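Local coordinates for protein gingipain R2 Pro-Domain (Porphyromonas gingivalis, PDB 4IEF) that is the pro-domain of an arginine-specific cysteine protease, gingipain R2, and probably holds the protease latent until it is removed, at residues V46-I58 and G62-A74. Sequence-based numbering, arbitrary orientation.
Sequences VAQVPTFTEGVNI and GTPILPILSRSLA
The carboxylate of Glu54, in the type II turn from Phe52 to Gly55, is gripped at both oxygens by Arg71: NH2 gives a bond of 2.8 Å to OE1 and NE one of 2.9 Å to OE2, a side-on bidentate salt bridge. Each oxygen uses its syn lone pair, and the two flat groups lie 19° from coplanar. OE1 also accepts a hydrogen bond from the backbone N of Asn13, while OE2 forms a salt bridge to a basic side chain of another protein chain, so this pair borders the interface with that chain.

The turn follows strand 45-51 and brings the chain back to a single antiparallel bridge, the hydrogen-bonded pair Val56 and Ile68. Val56 N donates to Ile68 O at 2.8 Å, in the carbonyl plane, and Ile68 N returns a bond to Val56 O. Beside the bridge, water 1 links Glu54 O to Ser70 N.

With CG lying between the backbone N and the carbonyl carbon (chi1 62°), the Phe52 ring folds back over its own turn: Gly55 CA lies 3.5 Å above one face, while Pro67 O and Leu69 CB meet the edge. Farther back, Pro50 lies against Ile65 and Pro67, joining strand 45-51 to the loop that leads into strand 69-74. There Ile65 CG2 presses on the amide of Asn57, 3.7 Å from its CG, while Asn57 OD1 accepts a hydrogen bond from the backbone N of Ser59.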
ATOM      1  N   VAL A  46      14.101  35.813  -8.818  1.00 34.20           N
ATOM      2  CA  VAL A  46      14.367  34.382  -9.005  1.00 33.00           C
ATOM      3  C   VAL A  46      14.854  33.777  -7.699  1.00 35.03           C
ATOM      4  O   VAL A  46      15.872  34.211  -7.150  1.00 36.50           O
ATOM      5  CB  VAL A  46      15.358  34.088 -10.163  1.00 37.48           C
ATOM      6  CG1 VAL A  46      15.660  32.591 -10.279  1.00 36.38           C
ATOM      7  CG2 VAL A  46      14.808  34.614 -11.466  1.00 38.01           C
ATOM      8  N   ALA A  47      14.115  32.780  -7.214  1.00 28.81           N
ATOM      9  CA  ALA A  47      14.419  32.042  -5.999  1.00 28.34           C
ATOM     10  C   ALA A  47      14.768  30.597  -6.352  1.00 32.95           C
ATOM     11  O   ALA A  47      14.433  30.136  -7.445  1.00 32.25           O
ATOM     12  CB  ALA A  47      13.243  32.100  -5.045  1.00 28.56           C
ATOM     13  N   GLN A  48      15.454  29.892  -5.445  1.00 30.36           N
ATOM     14  CA  GLN A  48      15.901  28.522  -5.692  1.00 30.03           C
ATOM     15  C   GLN A  48      15.121  27.491  -4.893  1.00 33.30           C
ATOM     16  O   GLN A  48      14.939  27.645  -3.683  1.00 33.51           O
ATOM     17  CB  GLN A  48      17.408  28.380  -5.380  1.00 31.71           C
ATOM     18  CG  GLN A  48      18.333  29.289  -6.203  1.00 29.37           C
ATOM     19  CD  GLN A  48      18.220  29.099  -7.700  1.00 40.33           C
ATOM     20  OE1 GLN A  48      18.156  27.977  -8.210  1.00 35.24           O
ATOM     21  NE2 GLN A  48      18.194  30.198  -8.441  1.00 31.56           N
ATOM     22  N   VAL A  49      14.668  26.431  -5.583  1.00 29.22           N
ATOM     23  CA  VAL A  49      13.987  25.295  -4.967  1.00 28.38           C
ATOM     24  C   VAL A  49      15.057  24.194  -4.821  1.00 32.19           C
ATOM     25  O   VAL A  49      15.489  23.629  -5.829  1.00 31.62           O
ATOM     26  CB  VAL A  49      12.714  24.804  -5.721  1.00 31.46           C
ATOM     27  CG1 VAL A  49      12.160  23.520  -5.101  1.00 30.11           C
ATOM     28  CG2 VAL A  49      11.640  25.877  -5.757  1.00 31.19           C
ATOM     29  N   PRO A  50      15.535  23.914  -3.594  1.00 29.11           N
ATOM     30  CA  PRO A  50      16.557  22.868  -3.436  1.00 29.42           C
ATOM     31  C   PRO A  50      15.963  21.462  -3.521  1.00 31.41           C
ATOM     32  O   PRO A  50      14.845  21.236  -3.068  1.00 28.51           O
ATOM     33  CB  PRO A  50      17.141  23.138  -2.041  1.00 31.13           C
ATOM     34  CG  PRO A  50      16.430  24.365  -1.514  1.00 35.14           C
ATOM     35  CD  PRO A  50      15.169  24.501  -2.291  1.00 30.31           C
ATOM     36  N   THR A  51      16.715  20.527  -4.133  1.00 28.17           N
ATOM     37  CA  THR A  51      16.350  19.114  -4.267  1.00 27.40           C
ATOM     38  C   THR A  51      17.577  18.244  -4.067  1.00 31.13           C
ATOM     39  O   THR A  51      18.665  18.622  -4.493  1.00 31.84           O
ATOM     40  CB  THR A  51      15.698  18.791  -5.635  1.00 33.45           C
ATOM     41  OG1 THR A  51      16.500  19.303  -6.697  1.00 35.93           O
ATOM     42  CG2 THR A  51      14.266  19.290  -5.752  1.00 30.36           C
ATOM     43  N   PHE A  52      17.406  17.078  -3.420  1.00 25.64           N
ATOM     44  CA  PHE A  52      18.471  16.095  -3.229  1.00 24.94           C
ATOM     45  C   PHE A  52      17.845  14.706  -3.161  1.00 30.54           C
ATOM     46  O   PHE A  52      16.648  14.590  -2.883  1.00 30.27           O
ATOM     47  CB  PHE A  52      19.365  16.402  -2.001  1.00 25.85           C
ATOM     48  CG  PHE A  52      18.727  16.402  -0.626  1.00 25.44           C
ATOM     49  CD1 PHE A  52      18.581  15.218   0.095  1.00 25.78           C
ATOM     50  CD2 PHE A  52      18.363  17.596  -0.011  1.00 26.07           C
ATOM     51  CE1 PHE A  52      18.027  15.221   1.381  1.00 25.58           C
ATOM     52  CE2 PHE A  52      17.806  17.598   1.277  1.00 27.60           C
ATOM     53  CZ  PHE A  52      17.631  16.409   1.958  1.00 24.45           C
ATOM     54  N   THR A  53      18.641  13.657  -3.438  1.00 28.70           N
ATOM     55  CA  THR A  53      18.185  12.260  -3.420  1.00 28.83           C
ATOM     56  C   THR A  53      17.527  11.928  -2.065  1.00 30.60           C
ATOM     57  O   THR A  53      18.125  12.155  -1.006  1.00 30.08           O
ATOM     58  CB  THR A  53      19.338  11.297  -3.740  1.00 34.24           C
ATOM     59  OG1 THR A  53      20.119  11.835  -4.810  1.00 35.44           O
ATOM     60  CG2 THR A  53      18.847   9.905  -4.106  1.00 29.70           C
ATOM     61  N   GLU A  54      16.263  11.451  -2.130  1.00 24.97           N
ATOM     62  CA  GLU A  54      15.397  11.061  -1.007  1.00 23.91           C
ATOM     63  C   GLU A  54      14.982  12.288  -0.145  1.00 27.63           C
ATOM     64  O   GLU A  54      14.421  12.124   0.945  1.00 26.73           O
ATOM     65  CB  GLU A  54      16.069   9.967  -0.151  1.00 25.83           C
ATOM     66  CG  GLU A  54      15.116   8.953   0.447  1.00 33.87           C
ATOM     67  CD  GLU A  54      15.757   7.960   1.397  1.00 47.14           C
ATOM     68  OE1 GLU A  54      16.937   7.598   1.185  1.00 40.37           O
ATOM     69  OE2 GLU A  54      15.067   7.530   2.348  1.00 43.41           O
ATOM     70  N   GLY A  55      15.218  13.495  -0.670  1.00 24.27           N
ATOM     71  CA  GLY A  55      14.835  14.743  -0.024  1.00 23.89           C
ATOM     72  C   GLY A  55      13.357  15.013  -0.201  1.00 27.20           C
ATOM     73  O   GLY A  55      12.830  14.859  -1.306  1.00 27.11           O
ATOM     74  N   VAL A  56      12.673  15.396   0.887  1.00 23.68           N
ATOM     75  CA  VAL A  56      11.227  15.668   0.872  1.00 22.82           C
ATOM     76  C   VAL A  56      10.942  17.040   1.512  1.00 28.35           C
ATOM     77  O   VAL A  56      11.447  17.338   2.597  1.00 28.51           O
ATOM     78  CB  VAL A  56      10.447  14.519   1.575  1.00 25.72           C
ATOM     79  CG1 VAL A  56       9.052  14.954   2.029  1.00 24.49           C
ATOM     80  CG2 VAL A  56      10.362  13.286   0.679  1.00 25.96           C
ATOM     81  N   ASN A  57      10.118  17.853   0.847  1.00 25.32           N
ATOM     82  CA  ASN A  57       9.724  19.163   1.347  1.00 25.76           C
ATOM     83  C   ASN A  57       8.443  19.036   2.182  1.00 29.36           C
ATOM     84  O   ASN A  57       7.374  18.750   1.640  1.00 27.81           O
ATOM     85  CB  ASN A  57       9.564  20.164   0.182  1.00 26.53           C
ATOM     86  CG  ASN A  57       8.806  21.446   0.494  1.00 42.42           C
ATOM     87  OD1 ASN A  57       8.864  22.009   1.592  1.00 34.15           O
ATOM     88  ND2 ASN A  57       8.104  21.956  -0.498  1.00 32.57           N
ATOM     89  N   ILE A  58       8.579  19.233   3.504  1.00 27.30           N
ATOM     90  CA  ILE A  58       7.485  19.232   4.479  1.00 28.24           C
ATOM     91  C   ILE A  58       7.463  20.601   5.200  1.00 31.98           C
ATOM     92  O   ILE A  58       6.821  20.749   6.243  1.00 30.59           O
ATOM     93  CB  ILE A  58       7.539  18.034   5.474  1.00 32.58           C
ATOM     94  CG1 ILE A  58       8.914  17.877   6.122  1.00 34.46           C
ATOM     95  CG2 ILE A  58       7.088  16.735   4.822  1.00 34.25           C
ATOM     96  CD1 ILE A  58       9.034  18.484   7.540  1.00 47.82           C
ATOM     97  N   GLY A  62       5.059  29.421   3.354  1.00 29.02           N
ATOM     98  CA  GLY A  62       5.678  30.731   3.530  1.00 28.77           C
ATOM     99  C   GLY A  62       7.062  30.720   4.148  1.00 33.20           C
ATOM    100  O   GLY A  62       7.700  31.779   4.230  1.00 34.15           O
ATOM    101  N   THR A  63       7.521  29.543   4.626  1.00 28.58           N
ATOM    102  CA  THR A  63       8.851  29.356   5.223  1.00 28.60           C
ATOM    103  C   THR A  63       9.786  28.768   4.141  1.00 32.96           C
ATOM    104  O   THR A  63       9.280  28.167   3.184  1.00 31.89           O
ATOM    105  CB  THR A  63       8.800  28.480   6.498  1.00 37.62           C
ATOM    106  OG1 THR A  63       8.592  27.108   6.158  1.00 39.23           O
ATOM    107  CG2 THR A  63       7.785  28.974   7.539  1.00 34.57           C
ATOM    108  N   PRO A  64      11.130  28.884   4.260  1.00 30.46           N
ATOM    109  CA  PRO A  64      11.999  28.381   3.177  1.00 30.09           C
ATOM    110  C   PRO A  64      11.847  26.888   2.874  1.00 32.15           C
ATOM    111  O   PRO A  64      11.680  26.100   3.799  1.00 31.48           O
ATOM    112  CB  PRO A  64      13.413  28.699   3.679  1.00 32.74           C
ATOM    113  CG  PRO A  64      13.234  29.822   4.646  1.00 38.14           C
ATOM    114  CD  PRO A  64      11.919  29.570   5.308  1.00 33.10           C
ATOM    115  N   ILE A  65      11.879  26.513   1.568  1.00 28.01           N
ATOM    116  CA  ILE A  65      11.826  25.107   1.131  1.00 26.66           C
ATOM    117  C   ILE A  65      13.168  24.503   1.504  1.00 30.97           C
ATOM    118  O   ILE A  65      14.188  24.820   0.894  1.00 29.21           O
ATOM    119  CB  ILE A  65      11.490  24.915  -0.377  1.00 28.75           C
ATOM    120  CG1 ILE A  65      10.075  25.443  -0.699  1.00 27.51           C
ATOM    121  CG2 ILE A  65      11.650  23.424  -0.808  1.00 28.61           C
ATOM    122  CD1 ILE A  65       9.769  25.632  -2.171  1.00 22.87           C
ATOM    123  N   LEU A  66      13.178  23.721   2.578  1.00 29.69           N
ATOM    124  CA  LEU A  66      14.395  23.101   3.069  1.00 29.39           C
ATOM    125  C   LEU A  66      14.129  21.607   3.246  1.00 31.38           C
ATOM    126  O   LEU A  66      13.742  21.164   4.336  1.00 29.99           O
ATOM    127  CB  LEU A  66      14.873  23.795   4.358  1.00 30.03           C
ATOM    128  CG  LEU A  66      15.190  25.308   4.206  1.00 35.11           C
ATOM    129  CD1 LEU A  66      15.122  26.034   5.533  1.00 35.80           C
ATOM    130  CD2 LEU A  66      16.511  25.543   3.463  1.00 36.81           C
ATOM    131  N   PRO A  67      14.290  20.833   2.135  1.00 26.17           N
ATOM    132  CA  PRO A  67      13.989  19.392   2.175  1.00 25.18           C
ATOM    133  C   PRO A  67      14.723  18.620   3.254  1.00 29.47           C
ATOM    134  O   PRO A  67      15.843  18.961   3.626  1.00 30.49           O
ATOM    135  CB  PRO A  67      14.409  18.897   0.788  1.00 26.76           C
ATOM    136  CG  PRO A  67      14.302  20.083  -0.073  1.00 30.74           C
ATOM    137  CD  PRO A  67      14.705  21.245   0.779  1.00 26.96           C
ATOM    138  N   ILE A  68      14.056  17.576   3.761  1.00 25.80           N
ATOM    139  CA  ILE A  68      14.565  16.692   4.799  1.00 26.15           C
ATOM    140  C   ILE A  68      14.657  15.250   4.274  1.00 30.02           C
ATOM    141  O   ILE A  68      14.039  14.909   3.264  1.00 28.95           O
ATOM    142  CB  ILE A  68      13.686  16.765   6.091  1.00 28.85           C
ATOM    143  CG1 ILE A  68      12.272  16.166   5.882  1.00 28.21           C
ATOM    144  CG2 ILE A  68      13.656  18.193   6.701  1.00 29.04           C
ATOM    145  CD1 ILE A  68      11.646  15.573   7.165  1.00 32.32           C
ATOM    146  N   LEU A  69      15.426  14.418   4.968  1.00 27.35           N
ATOM    147  CA  LEU A  69      15.541  12.998   4.672  1.00 27.65           C
ATOM    148  C   LEU A  69      15.087  12.246   5.914  1.00 31.04           C
ATOM    149  O   LEU A  69      15.581  12.512   7.011  1.00 30.82           O
ATOM    150  CB  LEU A  69      16.964  12.602   4.245  1.00 28.22           C
ATOM    151  CG  LEU A  69      17.100  11.199   3.660  1.00 32.63           C
ATOM    152  CD1 LEU A  69      18.112  11.191   2.559  1.00 32.99           C
ATOM    153  CD2 LEU A  69      17.454  10.169   4.742  1.00 34.67           C
ATOM    154  N   SER A  70      14.140  11.323   5.740  1.00 27.13           N
ATOM    155  CA  SER A  70      13.567  10.562   6.849  1.00 26.77           C
ATOM    156  C   SER A  70      13.813   9.068   6.708  1.00 32.68           C
ATOM    157  O   SER A  70      13.733   8.522   5.603  1.00 30.99           O
ATOM    158  CB  SER A  70      12.071  10.828   6.954  1.00 27.27           C
ATOM    159  OG  SER A  70      11.801  12.195   7.220  1.00 29.93           O
ATOM    160  N   ARG A  71      14.139   8.420   7.845  1.00 31.08           N
ATOM    161  CA  ARG A  71      14.396   6.988   7.941  1.00 31.77           C
ATOM    162  C   ARG A  71      13.779   6.421   9.210  1.00 35.40           C
ATOM    163  O   ARG A  71      13.831   7.053  10.272  1.00 35.14           O
ATOM    164  CB  ARG A  71      15.908   6.677   7.895  1.00 32.92           C
ATOM    165  CG  ARG A  71      16.541   6.773   6.510  1.00 34.53           C
ATOM    166  CD  ARG A  71      15.985   5.756   5.523  1.00 31.20           C
ATOM    167  NE  ARG A  71      16.585   5.918   4.198  1.00 34.97           N
ATOM    168  CZ  ARG A  71      17.661   5.264   3.775  1.00 48.16           C
ATOM    169  NH1 ARG A  71      18.258   4.373   4.558  1.00 34.61           N
ATOM    170  NH2 ARG A  71      18.144   5.487   2.559  1.00 29.16           N
ATOM    171  N   SER A  72      13.212   5.221   9.095  1.00 31.93           N
ATOM    172  CA  SER A  72      12.546   4.531  10.196  1.00 31.21           C
ATOM    173  C   SER A  72      13.503   3.617  10.930  1.00 35.14           C
ATOM    174  O   SER A  72      14.329   2.936  10.307  1.00 34.48           O
ATOM    175  CB  SER A  72      11.345   3.742   9.688  1.00 32.80           C
ATOM    176  OG  SER A  72      10.394   4.605   9.087  1.00 39.29           O
ATOM    177  N   LEU A  73      13.385   3.601  12.261  1.00 31.60           N
ATOM    178  CA  LEU A  73      14.210   2.758  13.109  1.00 32.01           C
ATOM    179  C   LEU A  73      13.370   1.968  14.092  1.00 35.60           C
ATOM    180  O   LEU A  73      12.396   2.494  14.636  1.00 34.24           O
ATOM    181  CB  LEU A  73      15.240   3.592  13.899  1.00 32.22           C
ATOM    182  CG  LEU A  73      16.333   4.338  13.121  1.00 36.39           C
ATOM    183  CD1 LEU A  73      16.958   5.421  13.988  1.00 36.47           C
ATOM    184  CD2 LEU A  73      17.408   3.375  12.599  1.00 37.04           C
ATOM    185  N   ALA A  74      13.753   0.701  14.316  1.00 31.79           N
ATOM    186  CA  ALA A  74      13.174  -0.146  15.356  1.00 32.33           C
ATOM    187  C   ALA A  74      13.788   0.363  16.681  1.00 36.95           C
ATOM    188  O   ALA A  74      15.017   0.372  16.815  1.00 36.50           O
ATOM    189  CB  ALA A  74      13.504  -1.614  15.093  1.00 33.44           C
TER
HETATM  190  O   HOH W   1      12.781  11.651   3.301  1.00 23.03           O
HETATM  191  O   HOH W   2      11.128  20.178   4.152  1.00 23.19           O